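Local coordinates for ribosomal protein s2-related protein (Deinococcus radiodurans, PDB 2JH3) that is probably a sirohydrochlorin ferrochelatase-like enzyme, combining chelatase-superfamily CbiX domains with a domain that binds a [4Fe-4S] cluster, at residues T326-G329 with L330-L333; H11-H14 with H15-E18. All blocks are in the same frame, centred on the assembly; numbering follows the deposited sequence.

Contact 1: residues T326-G329 with L330-L333; sequences TPEG and LRDL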
loop_
_atom_site.group_PDB
_atom_site.type_symbol
_atom_site.label_atom_id
_atom_site.label_comp_id
_atom_site.label_asym_id
_atom_site.label_seq_id
_atom_site.Cartn_x
_atom_site.Cartn_y
_atom_site.Cartn_z
ATOM N N THR A 326 -18.277 -1.621 21.052
ATOM C CA THR A 326 -19.019 -2.758 20.489
ATOM C C THR A 326 -18.155 -3.376 19.360
ATOM O O THR A 326 -17.310 -2.707 18.759
ATOM C CB THR A 326 -20.380 -2.346 19.834
ATOM O OG1 THR A 326 -20.105 -1.417 18.803
ATOM C CG2 THR A 326 -21.275 -1.649 20.814
ATOM N N PRO A 327 -18.275 -4.669 19.134
ATOM C CA PRO A 327 -17.604 -5.315 17.956
ATOM C C PRO A 327 -17.944 -4.685 16.643
ATOM O O PRO A 327 -17.111 -4.496 15.739
ATOM C CB PRO A 327 -18.150 -6.745 18.020
ATOM C CG PRO A 327 -18.513 -6.933 19.419
ATOM C CD PRO A 327 -18.914 -5.674 20.001
ATOM N N GLU A 328 -19.199 -4.266 16.521
ATOM C CA GLU A 328 -19.666 -3.681 15.276
ATOM C C GLU A 328 -19.093 -2.285 15.042
ATOM O O GLU A 328 -18.828 -1.885 13.872
ATOM C CB GLU A 328 -21.217 -3.631 15.251
ATOM C CG GLU A 328 -21.959 -4.981 15.218
ATOM C CD GLU A 328 -22.163 -5.678 16.603
ATOM O OE1 GLU A 328 -21.666 -5.169 17.623
ATOM O OE2 GLU A 328 -22.879 -6.722 16.674
ATOM N N GLY A 329 -18.961 -1.504 16.089
ATOM C CA GLY A 329 -18.268 -0.228 16.008
ATOM C C GLY A 329 -16.806 -0.320 15.583
ATOM O O GLY A 329 -16.299 0.507 14.802
ATOM N N LEU A 330 -16.107 -1.256 16.206
ATOM C CA LEU A 330 -14.724 -1.579 15.830
ATOM C C LEU A 330 -14.612 -1.970 14.366
ATOM O O LEU A 330 -13.709 -1.488 13.681
ATOM C CB LEU A 330 -14.232 -2.721 16.688
ATOM C CG LEU A 330 -12.852 -3.346 16.418
ATOM C CD1 LEU A 330 -11.813 -2.266 16.384
ATOM C CD2 LEU A 330 -12.512 -4.336 17.465
ATOM N N ARG A 331 -15.498 -2.853 13.908
ATOM C CA ARG A 331 -15.617 -3.275 12.506
ATOM C C ARG A 331 -15.826 -2.095 11.504
ATOM O O ARG A 331 -15.045 -1.888 10.535
ATOM C CB ARG A 331 -16.690 -4.380 12.383
ATOM C CG ARG A 331 -16.958 -4.837 10.925
ATOM C CD ARG A 331 -18.236 -4.178 10.344
ATOM N NE ARG A 331 -19.402 -4.975 10.815
ATOM C CZ ARG A 331 -20.493 -4.509 11.397
ATOM N NH1 ARG A 331 -20.739 -3.232 11.559
ATOM N NH2 ARG A 331 -21.394 -5.355 11.787
ATOM N N ASP A 332 -16.765 -1.217 11.847
ATOM C CA ASP A 332 -16.989 -0.004 11.055
ATOM C C ASP A 332 -15.732 0.894 11.022
ATOM O O ASP A 332 -15.382 1.434 10.002
ATOM C CB ASP A 332 -18.089 0.855 11.691
ATOM C CG ASP A 332 -19.477 0.222 11.666
ATOM O OD1 ASP A 332 -19.668 -0.851 11.091
ATOM O OD2 ASP A 332 -20.402 0.851 12.226
ATOM N N LEU A 333 -15.063 1.098 12.145
ATOM C CA LEU A 333 -13.936 1.988 12.159
ATOM C C LEU A 333 -12.684 1.459 11.415
ATOM O O LEU A 333 -11.811 2.249 10.981
ATOM C CB LEU A 333 -13.546 2.376 13.578
ATOM C CG LEU A 333 -13.743 3.826 14.070
ATOM C CD1 LEU A 333 -15.019 4.534 13.524
ATOM C CD2 LEU A 333 -13.691 3.842 15.631
#
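R331 lays its guanidinium against the C-terminal side of E328, which stands about one turn earlier in the helix. R331 CB sits beside two backbone carbonyls, 3.4 Å from P327 O and a little farther from E328 O. CG then leaves anti to the backbone N (chi1 176°), and bends at chi2 and chi3 turn the guanidinium toward the flank of E328. R331 CZ stops 4.0 Å from E328 CB, with E328 CA lying over one face of the guanidinium, toward its rim. R331 NH2 ends 3.5 Å from E328 CG, a contact with the aliphatic stem of the glutamate; the carboxylate itself turns elsewhere, E328 OE2 forming a salt bridge with R31 of helix 18-35. R331 NH1 passes near E328 O at an angle too poor for a hydrogen bond. Instead, R331 NH1 donates to D332 OD1 at 2.7 Å. That salt bridge lies in the guanidinium plane and meets the carboxylate on its syn side, 31° out of its plane.

This short helix, 327-333, is the helical link of a beta-alpha-beta unit between strands 322-324 and 355-359. L330 rests on W355 and A357 of the second strand, whereas P327 faces helix 361-371. T326 is the N-cap: its OG1 accepts from G329 N at 2.9 Å, and its carbonyl oxygen starts the helical pattern by accepting from L330 N. A side chain at G329 would clash with T326 OG1, so the cap fits closely against this glycine. An alanine in place of R331 is likely to cost the E328 stem its contact with the guanidinium and to leave the D332 carboxylate without its charged mate. Two more bonds, D332 N to E328 O and L333 N to G329 O, both 3.0 Å, carry the turn onward.

Contact 2: residues H11-H14 with H15-E18; sequences HGSH and HHGE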
loop_
_atom_site.group_PDB
_atom_site.type_symbol
_atom_site.label_atom_id
_atom_site.label_comp_id
_atom_site.label_asym_id
_atom_site.label_seq_id
_atom_site.Cartn_x
_atom_site.Cartn_y
_atom_site.Cartn_z
ATOM N N HIS A 11 -23.253 -10.330 -0.653
ATOM C CA HIS A 11 -22.398 -10.221 -1.845
ATOM C C HIS A 11 -20.948 -9.669 -1.494
ATOM O O HIS A 11 -19.908 -10.297 -1.793
ATOM C CB HIS A 11 -23.110 -9.306 -2.850
ATOM C CG HIS A 11 -22.421 -9.233 -4.164
ATOM N ND1 HIS A 11 -22.777 -10.034 -5.227
ATOM C CD2 HIS A 11 -21.350 -8.520 -4.573
ATOM C CE1 HIS A 11 -21.944 -9.815 -6.234
ATOM N NE2 HIS A 11 -21.094 -8.878 -5.875
ATOM N N GLY A 12 -20.927 -8.529 -0.847
ATOM C CA GLY A 12 -19.692 -7.782 -0.555
ATOM C C GLY A 12 -19.101 -7.075 -1.776
ATOM O O GLY A 12 -19.658 -7.147 -2.888
ATOM N N SER A 13 -17.910 -6.471 -1.596
ATOM C CA SER A 13 -17.248 -5.729 -2.701
ATOM C C SER A 13 -15.795 -5.516 -2.390
ATOM O O SER A 13 -15.405 -5.472 -1.201
ATOM C CB SER A 13 -17.899 -4.356 -2.814
ATOM O OG SER A 13 -17.388 -3.557 -3.872
ATOM N N HIS A 14 -14.988 -5.423 -3.459
ATOM C CA HIS A 14 -13.634 -4.969 -3.330
ATOM C C HIS A 14 -13.578 -3.483 -3.107
ATOM O O HIS A 14 -12.622 -3.006 -2.524
ATOM C CB HIS A 14 -12.765 -5.317 -4.492
ATOM C CG HIS A 14 -12.560 -6.765 -4.716
ATOM N ND1 HIS A 14 -12.947 -7.729 -3.813
ATOM C CD2 HIS A 14 -11.901 -7.410 -5.700
ATOM C CE1 HIS A 14 -12.619 -8.924 -4.295
ATOM N NE2 HIS A 14 -11.992 -8.752 -5.450
ATOM N N HIS A 15 -14.607 -2.740 -3.500
ATOM C CA HIS A 15 -14.461 -1.277 -3.509
ATOM C C HIS A 15 -15.493 -0.444 -2.769
ATOM O O HIS A 15 -15.266 0.730 -2.438
ATOM C CB HIS A 15 -14.400 -0.779 -4.970
ATOM C CG HIS A 15 -13.258 -1.341 -5.753
ATOM N ND1 HIS A 15 -11.948 -1.014 -5.481
ATOM C CD2 HIS A 15 -13.217 -2.239 -6.765
ATOM C CE1 HIS A 15 -11.149 -1.661 -6.304
ATOM N NE2 HIS A 15 -11.892 -2.404 -7.097
ATOM N N HIS A 16 -16.656 -1.000 -2.541
ATOM C CA HIS A 16 -17.761 -0.198 -2.023
ATOM C C HIS A 16 -18.417 -0.829 -0.827
ATOM O O HIS A 16 -18.772 -1.988 -0.866
ATOM C CB HIS A 16 -18.806 -0.128 -3.133
ATOM C CG HIS A 16 -18.279 0.483 -4.391
ATOM N ND1 HIS A 16 -17.727 1.749 -4.413
ATOM C CD2 HIS A 16 -18.194 -0.000 -5.653
ATOM C CE1 HIS A 16 -17.354 2.028 -5.653
ATOM N NE2 HIS A 16 -17.612 0.978 -6.421
ATOM N N GLY A 17 -18.711 -0.038 0.186
ATOM C CA GLY A 17 -19.311 -0.575 1.417
ATOM C C GLY A 17 -20.823 -0.854 1.518
ATOM O O GLY A 17 -21.269 -1.414 2.523
ATOM N N GLU A 18 -21.642 -0.501 0.518
ATOM C CA GLU A 18 -23.114 -0.656 0.700
ATOM C C GLU A 18 -23.507 -2.096 0.602
ATOM O O GLU A 18 -24.449 -2.513 1.169
ATOM C CB GLU A 18 -23.954 0.083 -0.340
ATOM C CG GLU A 18 -23.390 1.418 -0.743
ATOM C CD GLU A 18 -22.279 1.242 -1.747
ATOM O OE1 GLU A 18 -22.364 0.312 -2.632
ATOM O OE2 GLU A 18 -21.314 2.008 -1.608
#
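With OG anti to the backbone N (chi1 -178°), S13 sends its hydroxyl forward along the chain to meet the amides of H15 and H16. H15 holds CG anti to its carbonyl carbon and beside its backbone N (chi1 -60°), which brings its ring back over H14 C. S13 OG accepts two bonds, each fairly straight. H15 N donates to S13 OG at 2.9 Å. H16 N donates to the same S13 OG at 3.0 Å. One hydroxyl thus satisfies two successive backbone N-H groups and ties the bend of the chain at this point. S13 CB takes part too, lying 3.2 Å from H16 O.

The bond from residue i+2 to the serine oxygen makes this an ST turn, here extended by the donor at i+3. It lies in the loop joining strand 5-10 to helix 18-35, within the first CbiX family region, of the chelatase superfamily. The far end of the loop is tied to the helix by H16 O, which is hydrogen-bonded to S19 OG, while S13 N is bonded to Q51 OE1.

Beyond the serine, the CB of H14 and that of H15 each lie over the ring of the next histidine. H14 CB makes a CH-pi contact with the H15 ring, 4.0 Å from its centroid and over the face, though shifted toward the rim; H15 CG also comes within 3.4 Å of H14 C. H15 CB in turn lies 3.9 Å above the centre of the H16 ring, while S13 OG approaches that ring obliquely, 4.1 Å from H16 CD2. The H14 imidazole points elsewhere, making weak hydrogen bonds through ND1 to Q50 O and through NE2 to T455 O. T455 directly follows C454, a ligand of the [4Fe-4S] cluster, and the H14 side chain lies about 9 Å from that cluster.

Contact 2 comes first along the chain, in the first CbiX range, and contact 1 follows some 300 residues later, in the DR2241 stabilising domain. Their centres are about 17 Å apart, and their nearest atoms, about 9 Å apart, do not touch. Helix 18-35 relates them: it starts where the loop of contact 2 ends, and farther along it receives side chains from helix 327-333. The first CbiX region is therefore in contact with the stabilising region at 326-333, and through the 11-18 loop it makes a weak hydrogen bond to the cluster-binding region.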